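Local coordinates for tannase (PDB 6YQ4), which is a tannase that acts against gallotannins, probably as a hydrolase of the alpha/beta-hydrolase type, and carries a bound magnesium ion, at residues A[143-146]-A[152-155]; A[6-11]-A[192-197]; A[145-150]-A[158-163]; A[102-105]-A[110-113]. One frame throughout, in Å; residues are numbered along the deposited sequence.

In the fold
From the N terminus, interaction 2 sets the widest loop: 6-11, ahead of the first strand of the main sheet, meets 192-197 just after helix 185-191, and the other three contacts all fall within that span. Interaction 4 comes next and closes a short loop between helix 100-106 and strand 110-114. Interactions 1 and 3 follow in series with it and overlap each other, both starting from the C-terminal end of helix 134-148; the first returns at 152-155, the second runs on to strand 160-163, and both touch the magnesium ion. Interactions 3 and 4 reach the same sheet, while R144 ties interaction 1, and N149 interaction 3, to interaction 2.

Interaction 1: A[143-146]-A[152-155]; sequences VRYL and VMPG. With MG (magnesium ion), chain E.
M153 runs straight through its first two torsions, with CG trans to the backbone N (chi1 179°), and bends at chi3 (-43°), which swings the methyl CE out of the line of the chain toward Y145. The ring of Y145 is brought to meet it by an equally extended chi1 (178°), and the two side chains cross at about a right angle. CE of M153 stands 4.2 Å from CE2 of Y145, approaching the ring obliquely, while SD of M153 lies 4.3 Å from CD2 of L146. One thioether therefore bridges two successive residues of helix 134-148, and no hydrogen bond is made between the segments. F10 of the N-terminal loop and I51 of strand 48-54 also touch M153, and L146 rests in turn on I73 and F75 of the sheet, as helix 134-148 packs on the core of this alpha/beta-hydrolase fold. The backbone of 152-155 does something different. Magnesium is bound by the carbonyl oxygen O of M153 at 2.3 Å and by O of G155 at 2.1 Å; D150 supplies the remaining protein ligands. G155 has a positive phi, in a conformation where a side chain would jam against the preceding carbonyl. The SD atom of M153 is 6.4 Å from the magnesium, so the residue splits its roles. The hard cation takes the carbonyl oxygen, whereas the soft sulfur and its methyl are spent on apolar contacts that hold the metal-binding loop against the helix.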
loop_
_atom_site.group_PDB
_atom_site.type_symbol
_atom_site.label_atom_id
_atom_site.label_comp_id
_atom_site.label_asym_id
_atom_site.label_seq_id
_atom_site.Cartn_x
_atom_site.Cartn_y
_atom_site.Cartn_z
ATOM N N VAL A 143 3.702 9.164 13.681
ATOM C CA VAL A 143 2.811 10.319 13.539
ATOM C C VAL A 143 2.593 10.990 14.884
ATOM O O VAL A 143 2.665 12.221 15.007
ATOM C CB VAL A 143 1.468 9.900 12.906
ATOM C CG1 VAL A 143 0.467 11.075 12.919
ATOM C CG2 VAL A 143 1.674 9.455 11.499
ATOM N N ARG A 144 2.320 10.197 15.913
ATOM C CA ARG A 144 2.077 10.775 17.227
ATOM C C ARG A 144 3.288 11.568 17.701
ATOM O O ARG A 144 3.144 12.656 18.272
ATOM C CB ARG A 144 1.703 9.662 18.207
ATOM C CG ARG A 144 0.428 8.959 17.790
ATOM C CD ARG A 144 -0.018 7.907 18.769
ATOM N NE ARG A 144 -1.407 7.515 18.548
ATOM C CZ ARG A 144 -2.420 7.881 19.325
ATOM N NH1 ARG A 144 -2.215 8.650 20.386
ATOM N NH2 ARG A 144 -3.638 7.462 19.049
ATOM N N TYR A 145 4.491 11.048 17.438
ATOM C CA TYR A 145 5.723 11.790 17.688
ATOM C C TYR A 145 5.734 13.120 16.947
ATOM O O TYR A 145 6.125 14.150 17.510
ATOM C CB TYR A 145 6.928 10.940 17.274
ATOM C CG TYR A 145 8.266 11.618 17.447
ATOM C CD1 TYR A 145 9.043 11.384 18.585
ATOM C CD2 TYR A 145 8.759 12.482 16.471
ATOM C CE1 TYR A 145 10.251 12.001 18.754
ATOM C CE2 TYR A 145 9.975 13.102 16.631
ATOM C CZ TYR A 145 10.723 12.857 17.774
ATOM O OH TYR A 145 11.934 13.487 17.935
ATOM N N LEU A 146 5.333 13.116 15.673
ATOM C CA LEU A 146 5.261 14.363 14.912
ATOM C C LEU A 146 4.328 15.372 15.561
ATOM O O LEU A 146 4.667 16.558 15.647
ATOM C CB LEU A 146 4.816 14.087 13.486
ATOM C CG LEU A 146 5.786 13.240 12.668
ATOM C CD1 LEU A 146 5.324 13.203 11.215
ATOM C CD2 LEU A 146 7.177 13.795 12.782
ATOM N N VAL A 152 7.645 22.714 18.307
ATOM C CA VAL A 152 9.064 23.016 18.258
ATOM C C VAL A 152 9.704 22.595 16.934
ATOM O O VAL A 152 10.784 23.104 16.592
ATOM C CB VAL A 152 9.776 22.370 19.468
ATOM C CG1 VAL A 152 9.743 20.842 19.375
ATOM C CG2 VAL A 152 11.187 22.908 19.609
ATOM N N MET A 153 9.064 21.721 16.167
ATOM C CA MET A 153 9.620 21.255 14.898
ATOM C C MET A 153 9.072 22.077 13.738
ATOM O O MET A 153 7.870 22.367 13.697
ATOM C CB MET A 153 9.300 19.776 14.667
ATOM C CG MET A 153 9.828 19.188 13.345
ATOM S SD MET A 153 9.477 17.415 13.116
ATOM C CE MET A 153 9.855 16.837 14.769
ATOM N N PRO A 154 9.926 22.485 12.799
ATOM C CA PRO A 154 9.424 23.197 11.619
ATOM C C PRO A 154 8.401 22.367 10.861
ATOM O O PRO A 154 8.403 21.130 10.899
ATOM C CB PRO A 154 10.693 23.441 10.786
ATOM C CG PRO A 154 11.796 23.500 11.797
ATOM C CD PRO A 154 11.399 22.514 12.884
ATOM N N GLY A 155 7.508 23.061 10.182
ATOM C CA GLY A 155 6.436 22.409 9.446
ATOM C C GLY A 155 5.130 22.400 10.213
ATOM O O GLY A 155 4.991 22.966 11.300
HETATM MG MG MG E . 5.631 22.509 13.247
#

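Interaction 2: A[6-11]-A[192-197]; sequences YDLKFN and GAAETR
L8 reaches from the N-terminal arm to the loop that follows helix 185-191, where G192 ends the helix in a Schellman motif with positive phi. The CB of L8 points toward this loop, yet both CB and CG remain more than 5 Å from it. Chi1 of -80° sets CG anti to the carbonyl carbon, and from there the branches part: CD1 goes on to the loop while CD2 turns away from it, toward the ring of Y145. CD1 does all the touching. It lies 4.3 Å from CB of A194, 4.1 Å from N of A194 and 4.2 Å from O of G192, so a single methyl sits against a short run of main chain and one alanine. The contact is light and made by van der Waals packing alone, with no hydrogen bond between the segments. A194 also packs on L148 of helix 134-148, and the arm is fastened to the end of that helix by N149, which takes N of F10 and gives to O of L8. The same loop holds the helix through OG1 of T196, bonded to O of R144. Within the arm, N of K9 makes a weak hydrogen bond to OD2 of D7, 3.5 Å long and bent to 147° at the hydrogen.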
loop_
_atom_site.group_PDB
_atom_site.type_symbol
_atom_site.label_atom_id
_atom_site.label_comp_id
_atom_site.label_asym_id
_atom_site.label_seq_id
_atom_site.Cartn_x
_atom_site.Cartn_y
_atom_site.Cartn_z
ATOM N N TYR A 6 13.170 6.366 26.990
ATOM C CA TYR A 6 13.680 7.162 25.881
ATOM C C TYR A 6 12.905 8.468 25.805
ATOM O O TYR A 6 11.681 8.456 25.666
ATOM C CB TYR A 6 13.561 6.399 24.566
ATOM C CG TYR A 6 14.706 5.458 24.309
ATOM C CD1 TYR A 6 14.718 4.178 24.868
ATOM C CD2 TYR A 6 15.776 5.844 23.515
ATOM C CE1 TYR A 6 15.762 3.308 24.641
ATOM C CE2 TYR A 6 16.830 4.983 23.278
ATOM C CZ TYR A 6 16.824 3.711 23.844
ATOM O OH TYR A 6 17.883 2.847 23.620
ATOM N N ASP A 7 13.611 9.592 25.902
ATOM C CA ASP A 7 12.955 10.891 25.843
ATOM C C ASP A 7 12.536 11.212 24.411
ATOM O O ASP A 7 13.282 10.959 23.456
ATOM C CB ASP A 7 13.888 11.970 26.387
ATOM C CG ASP A 7 13.428 13.357 26.037
ATOM O OD1 ASP A 7 12.491 13.860 26.693
ATOM O OD2 ASP A 7 14.003 13.940 25.098
ATOM N N LEU A 8 11.334 11.779 24.262
ATOM C CA LEU A 8 10.691 11.909 22.960
ATOM C C LEU A 8 10.650 13.323 22.399
ATOM O O LEU A 8 10.050 13.521 21.337
ATOM C CB LEU A 8 9.256 11.370 23.019
ATOM C CG LEU A 8 9.127 9.852 22.932
ATOM C CD1 LEU A 8 7.707 9.448 22.580
ATOM C CD2 LEU A 8 10.168 9.252 21.957
ATOM N N LYS A 9 11.244 14.316 23.056
ATOM C CA LYS A 9 11.163 15.663 22.511
ATOM C C LYS A 9 12.254 15.889 21.472
ATOM O O LYS A 9 13.383 15.403 21.600
ATOM C CB LYS A 9 11.218 16.735 23.604
ATOM C CG LYS A 9 9.795 17.264 23.958
ATOM C CD LYS A 9 9.217 18.180 22.847
ATOM C CE LYS A 9 7.942 18.936 23.237
ATOM N NZ LYS A 9 6.976 18.131 24.032
ATOM N N PHE A 10 11.886 16.627 20.438
ATOM C CA PHE A 10 12.727 16.856 19.277
ATOM C C PHE A 10 13.695 17.998 19.552
ATOM O O PHE A 10 13.296 19.077 20.006
ATOM C CB PHE A 10 11.830 17.172 18.084
ATOM C CG PHE A 10 12.551 17.662 16.876
ATOM C CD1 PHE A 10 13.118 16.768 15.985
ATOM C CD2 PHE A 10 12.627 19.019 16.607
ATOM C CE1 PHE A 10 13.771 17.221 14.850
ATOM C CE2 PHE A 10 13.273 19.478 15.484
ATOM C CZ PHE A 10 13.849 18.577 14.599
ATOM N N ASN A 11 14.965 17.761 19.257
ATOM C CA ASN A 11 16.003 18.747 19.501
ATOM C C ASN A 11 16.399 19.412 18.192
ATOM O O ASN A 11 17.139 18.814 17.399
ATOM C CB ASN A 11 17.212 18.081 20.157
ATOM C CG ASN A 11 18.108 19.073 20.822
ATOM O OD1 ASN A 11 18.335 20.162 20.297
ATOM N ND2 ASN A 11 18.606 18.724 22.000
ATOM N N GLY A 192 4.779 2.583 24.494
ATOM C CA GLY A 192 4.946 3.944 24.970
ATOM C C GLY A 192 4.957 5.007 23.892
ATOM O O GLY A 192 5.730 5.971 23.992
ATOM N N ALA A 193 4.122 4.857 22.862
ATOM C CA ALA A 193 3.892 5.950 21.922
ATOM C C ALA A 193 3.421 7.204 22.646
ATOM O O ALA A 193 2.779 7.136 23.695
ATOM C CB ALA A 193 2.855 5.546 20.870
ATOM N N ALA A 194 3.755 8.362 22.073
ATOM C CA ALA A 194 3.215 9.620 22.581
ATOM C C ALA A 194 1.692 9.582 22.548
ATOM O O ALA A 194 1.086 8.957 21.670
ATOM C CB ALA A 194 3.730 10.802 21.757
ATOM N N GLU A 195 1.072 10.250 23.515
ATOM C CA GLU A 195 -0.378 10.205 23.673
ATOM C C GLU A 195 -0.986 11.464 23.063
ATOM O O GLU A 195 -1.484 12.353 23.745
ATOM C CB GLU A 195 -0.738 10.021 25.144
ATOM C CG GLU A 195 -0.497 8.570 25.603
ATOM C CD GLU A 195 -0.311 8.419 27.105
ATOM O OE1 GLU A 195 -0.090 7.280 27.575
ATOM O OE2 GLU A 195 -0.391 9.436 27.820
ATOM N N THR A 196 -0.913 11.517 21.726
ATOM C CA THR A 196 -1.335 12.680 20.960
ATOM C C THR A 196 -2.403 12.242 19.988
ATOM O O THR A 196 -3.588 12.150 20.359
ATOM C CB THR A 196 -0.122 13.353 20.295
ATOM O OG1 THR A 196 0.462 12.467 19.345
ATOM C CG2 THR A 196 0.913 13.705 21.310
ATOM N N ARG A 197 -2.058 11.951 18.726
ATOM C CA ARG A 197 -3.021 11.503 17.723
ATOM C C ARG A 197 -2.274 10.997 16.496
ATOM O O ARG A 197 -1.083 11.281 16.311
ATOM C CB ARG A 197 -3.992 12.619 17.333
ATOM C CG ARG A 197 -3.355 13.893 16.803
ATOM C CD ARG A 197 -4.445 14.930 16.569
ATOM N NE ARG A 197 -4.304 15.624 15.292
ATOM C CZ ARG A 197 -5.172 16.514 14.815
ATOM N NH1 ARG A 197 -6.245 16.833 15.527
ATOM N NH2 ARG A 197 -4.966 17.088 13.631
#

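Interaction 3: A[145-150]-A[158-163]; sequences YLYLND and NKIISN. With MG (magnesium ion), chain E.
I160 puts its CD1 methyl between L146 and Y147, 3.8 Å from CD1 of L146 and 4.2 Å from CE2 of Y147, whose ring it approaches obliquely. Its CG1 is anti to the carbonyl carbon (chi1 -70°), sending the long branch toward the helix. This is helix 134-148 lying on central strand 160-163 of the sheet, a strand that runs directly into the GxSxG sequence of a probable nucleophile elbow. Farther out, OD1 of N158 comes to the edge of the Y147 ring, in its plane and 3.9 Å from CE1, with ring and amide planes 58° apart. The hydroxyl of Y147 is held by O of D199 and by two waters that both donate to it; one of them is 2.9 Å from N of I160 and accepts from it, linking the ring to the backbone of I160. Just past the end of the helix, ND2 of N149 bonds O of Y145 at 3.0 Å while also standing over the centre of the Y145 ring. N of N149 reaches the same oxygen from the opposite face of the carbonyl plane. One residue on, D150 chelates magnesium through its carbonyl O at 2.5 Å and its carboxylate OD2 at 2.4 Å. OD2 also accepts from N of A157, whereas ND2 of N158 finds its partner in OD1 of D156. The magnesium ion and the N-H of A157 would probably stabilise the negative charge of D150; the turn is pinned by metal coordination at D150, whereas L146, Y147 and I160 meet through apolar contact.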
loop_
_atom_site.group_PDB
_atom_site.type_symbol
_atom_site.label_atom_id
_atom_site.label_comp_id
_atom_site.label_asym_id
_atom_site.label_seq_id
_atom_site.Cartn_x
_atom_site.Cartn_y
_atom_site.Cartn_z
ATOM N N TYR A 145 4.491 11.048 17.438
ATOM C CA TYR A 145 5.723 11.790 17.688
ATOM C C TYR A 145 5.734 13.120 16.947
ATOM O O TYR A 145 6.125 14.150 17.510
ATOM C CB TYR A 145 6.928 10.940 17.274
ATOM C CG TYR A 145 8.266 11.618 17.447
ATOM C CD1 TYR A 145 9.043 11.384 18.585
ATOM C CD2 TYR A 145 8.759 12.482 16.471
ATOM C CE1 TYR A 145 10.251 12.001 18.754
ATOM C CE2 TYR A 145 9.975 13.102 16.631
ATOM C CZ TYR A 145 10.723 12.857 17.774
ATOM O OH TYR A 145 11.934 13.487 17.935
ATOM N N LEU A 146 5.333 13.116 15.673
ATOM C CA LEU A 146 5.261 14.363 14.912
ATOM C C LEU A 146 4.328 15.372 15.561
ATOM O O LEU A 146 4.667 16.558 15.647
ATOM C CB LEU A 146 4.816 14.087 13.486
ATOM C CG LEU A 146 5.786 13.240 12.668
ATOM C CD1 LEU A 146 5.324 13.203 11.215
ATOM C CD2 LEU A 146 7.177 13.795 12.782
ATOM N N TYR A 147 3.147 14.930 16.022
ATOM C CA TYR A 147 2.204 15.862 16.655
ATOM C C TYR A 147 2.743 16.392 17.976
ATOM O O TYR A 147 2.657 17.594 18.249
ATOM C CB TYR A 147 0.842 15.190 16.876
ATOM C CG TYR A 147 -0.045 15.231 15.650
ATOM C CD1 TYR A 147 -0.582 16.437 15.191
ATOM C CD2 TYR A 147 -0.325 14.074 14.932
ATOM C CE1 TYR A 147 -1.389 16.481 14.055
ATOM C CE2 TYR A 147 -1.136 14.104 13.797
ATOM C CZ TYR A 147 -1.662 15.308 13.362
ATOM O OH TYR A 147 -2.453 15.320 12.236
ATOM N N LEU A 148 3.306 15.504 18.807
ATOM C CA LEU A 148 3.859 15.910 20.096
ATOM C C LEU A 148 4.914 16.997 19.950
ATOM O O LEU A 148 5.033 17.870 20.821
ATOM C CB LEU A 148 4.444 14.693 20.811
ATOM C CG LEU A 148 4.913 14.951 22.250
ATOM C CD1 LEU A 148 4.176 14.099 23.262
ATOM C CD2 LEU A 148 6.400 14.701 22.361
ATOM N N ASN A 149 5.681 16.977 18.863
ATOM C CA ASN A 149 6.768 17.924 18.655
ATOM C C ASN A 149 6.434 18.990 17.635
ATOM O O ASN A 149 7.351 19.638 17.125
ATOM C CB ASN A 149 8.030 17.203 18.195
ATOM C CG ASN A 149 8.616 16.341 19.253
ATOM O OD1 ASN A 149 9.213 16.834 20.202
ATOM N ND2 ASN A 149 8.465 15.040 19.100
ATOM N N ASP A 150 5.154 19.155 17.289
ATOM C CA ASP A 150 4.796 20.106 16.239
ATOM C C ASP A 150 5.245 21.517 16.595
ATOM O O ASP A 150 5.785 22.236 15.745
ATOM C CB ASP A 150 3.285 20.062 15.985
ATOM C CG ASP A 150 2.879 20.783 14.702
ATOM O OD1 ASP A 150 1.667 21.048 14.526
ATOM O OD2 ASP A 150 3.769 21.082 13.875
ATOM N N ASN A 158 -0.460 19.172 10.963
ATOM C CA ASN A 158 -1.814 19.020 10.449
ATOM C C ASN A 158 -1.846 18.740 8.967
ATOM O O ASN A 158 -2.940 18.646 8.396
ATOM C CB ASN A 158 -2.626 20.273 10.737
ATOM C CG ASN A 158 -2.741 20.538 12.198
ATOM O OD1 ASN A 158 -3.322 19.737 12.931
ATOM N ND2 ASN A 158 -2.181 21.655 12.650
ATOM N N LYS A 159 -0.680 18.625 8.330
ATOM C CA LYS A 159 -0.594 18.386 6.898
ATOM C C LYS A 159 0.449 17.305 6.614
ATOM O O LYS A 159 1.454 17.522 5.935
ATOM C CB LYS A 159 -0.309 19.687 6.155
ATOM C CG LYS A 159 -1.477 20.640 6.236
ATOM C CD LYS A 159 -1.507 21.600 5.094
ATOM C CE LYS A 159 -2.209 22.877 5.534
ATOM N NZ LYS A 159 -3.248 23.272 4.553
ATOM N N ILE A 160 0.184 16.116 7.147
ATOM C CA ILE A 160 1.018 14.945 6.923
ATOM C C ILE A 160 0.491 14.213 5.695
ATOM O O ILE A 160 -0.670 13.794 5.669
ATOM C CB ILE A 160 1.021 14.023 8.154
ATOM C CG1 ILE A 160 1.776 14.670 9.321
ATOM C CG2 ILE A 160 1.648 12.685 7.817
ATOM C CD1 ILE A 160 1.676 13.879 10.621
ATOM N N ILE A 161 1.336 14.043 4.682
ATOM C CA ILE A 161 0.980 13.253 3.505
ATOM C C ILE A 161 1.750 11.946 3.573
ATOM O O ILE A 161 2.983 11.927 3.445
ATOM C CB ILE A 161 1.264 13.984 2.187
ATOM C CG1 ILE A 161 0.629 15.379 2.209
ATOM C CG2 ILE A 161 0.751 13.129 0.983
ATOM C CD1 ILE A 161 1.564 16.479 2.662
ATOM N N SER A 162 1.016 10.855 3.759
ATOM C CA SER A 162 1.577 9.515 3.731
ATOM C C SER A 162 1.858 9.068 2.302
ATOM O O SER A 162 1.098 9.397 1.384
ATOM C CB SER A 162 0.594 8.551 4.386
ATOM O OG SER A 162 1.199 7.332 4.740
ATOM N N ASN A 163 2.944 8.297 2.123
ATOM C CA ASN A 163 3.256 7.619 0.864
ATOM C C ASN A 163 3.780 6.199 1.127
ATOM O O ASN A 163 4.428 5.926 2.139
ATOM C CB ASN A 163 4.289 8.413 0.043
ATOM C CG ASN A 163 4.338 7.979 -1.421
ATOM O OD1 ASN A 163 3.302 7.727 -2.046
ATOM N ND2 ASN A 163 5.551 7.888 -1.975
HETATM MG MG MG E . 5.631 22.509 13.247
HETATM O O HOH W 1 -1.742 15.528 9.165
HETATM O O HOH W 2 -4.396 15.903 9.709
#

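Interaction 4: A[102-105]-A[110-113]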
loop_
_atom_site.group_PDB
_atom_site.type_symbol
_atom_site.label_atom_id
_atom_site.label_comp_id
_atom_site.label_asym_id
_atom_site.label_seq_id
_atom_site.Cartn_x
_atom_site.Cartn_y
_atom_site.Cartn_z
ATOM N N THR A 102 14.154 13.474 -1.787
ATOM C CA THR A 102 14.861 14.576 -2.440
ATOM C C THR A 102 13.887 15.470 -3.201
ATOM O O THR A 102 14.006 16.699 -3.180
ATOM C CB THR A 102 15.909 14.032 -3.406
ATOM O OG1 THR A 102 16.878 13.237 -2.703
ATOM C CG2 THR A 102 16.592 15.169 -4.146
ATOM N N TYR A 103 12.930 14.860 -3.902
ATOM C CA TYR A 103 11.893 15.623 -4.577
ATOM C C TYR A 103 11.118 16.475 -3.577
ATOM O O TYR A 103 10.907 17.675 -3.796
ATOM C CB TYR A 103 10.958 14.676 -5.339
ATOM C CG TYR A 103 10.351 15.334 -6.559
ATOM C CD1 TYR A 103 9.311 16.259 -6.423
ATOM C CD2 TYR A 103 10.833 15.062 -7.841
ATOM C CE1 TYR A 103 8.768 16.905 -7.525
ATOM C CE2 TYR A 103 10.288 15.697 -8.952
ATOM C CZ TYR A 103 9.252 16.624 -8.784
ATOM O OH TYR A 103 8.700 17.265 -9.872
ATOM N N ALA A 104 10.715 15.868 -2.456
ATOM C CA ALA A 104 9.960 16.588 -1.441
ATOM C C ALA A 104 10.741 17.798 -0.926
ATOM O O ALA A 104 10.202 18.910 -0.837
ATOM C CB ALA A 104 9.583 15.640 -0.301
ATOM N N LEU A 105 12.025 17.607 -0.610
ATOM C CA LEU A 105 12.832 18.705 -0.086
ATOM C C LEU A 105 12.961 19.837 -1.095
ATOM O O LEU A 105 12.940 21.014 -0.717
ATOM C CB LEU A 105 14.215 18.206 0.323
ATOM C CG LEU A 105 14.305 17.484 1.671
ATOM C CD1 LEU A 105 15.681 16.853 1.794
ATOM C CD2 LEU A 105 14.018 18.431 2.842
ATOM N N VAL A 110 8.863 19.474 4.557
ATOM C CA VAL A 110 9.591 18.754 5.591
ATOM C C VAL A 110 9.394 17.258 5.362
ATOM O O VAL A 110 8.307 16.799 4.991
ATOM C CB VAL A 110 9.129 19.191 6.992
ATOM C CG1 VAL A 110 9.553 18.163 8.040
ATOM C CG2 VAL A 110 9.700 20.547 7.340
ATOM N N VAL A 111 10.455 16.486 5.541
ATOM C CA VAL A 111 10.410 15.050 5.308
ATOM C C VAL A 111 10.620 14.344 6.634
ATOM O O VAL A 111 11.644 14.546 7.297
ATOM C CB VAL A 111 11.461 14.611 4.285
ATOM C CG1 VAL A 111 11.484 13.081 4.190
ATOM C CG2 VAL A 111 11.153 15.242 2.941
ATOM N N ALA A 112 9.637 13.541 7.030
ATOM C CA ALA A 112 9.751 12.629 8.161
ATOM C C ALA A 112 9.511 11.241 7.596
ATOM O O ALA A 112 8.429 10.966 7.068
ATOM C CB ALA A 112 8.760 12.967 9.271
ATOM N N ALA A 113 10.530 10.390 7.666
ATOM C CA ALA A 113 10.521 9.077 7.016
ATOM C C ALA A 113 10.727 7.989 8.066
ATOM O O ALA A 113 11.874 7.727 8.483
ATOM C CB ALA A 113 11.615 9.003 5.942
#
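CG2 of V111 is the methyl on which this contact turns: it stands 3.6 Å from CB of A104 and 4.1 Å from CG of L105, meeting two consecutive helix residues with one branch. The rotamer explains this, since chi1 of 174° places CG1 anti to the backbone N and leaves CG2 anti to the carbonyl carbon, directed at the helix. The CB of A104 points toward the strand, while L105 comes in from the flank, its side chain crossing that of V111 at about a right angle. A104 has only a methyl to interpose, and its CA lies 6.9 Å from CA of V111. No hydrogen bond crosses between the segments. The two elements are the helix and second strand of a beta-alpha-beta unit made by strand 73-76, helix 100-106 and strand 110-114, whose strands are parallel neighbours in the main sheet. Around the first shell, A104 also touches F74 of strand 73-76 and F486 of helix 482-493, and L105 touches V90 and P54. Strand 110-114 is held on both flanks by backbone hydrogen bonds, V110 and A112 with F74 on one side and V111 with Y52 on the other. The helix is anchored farther out through T102, whose N bonds OD1 of N99 and whose OG1 bonds O of G91. On the other face of the strand, CB of A112 packs against CD2 of L146 in helix 134-148.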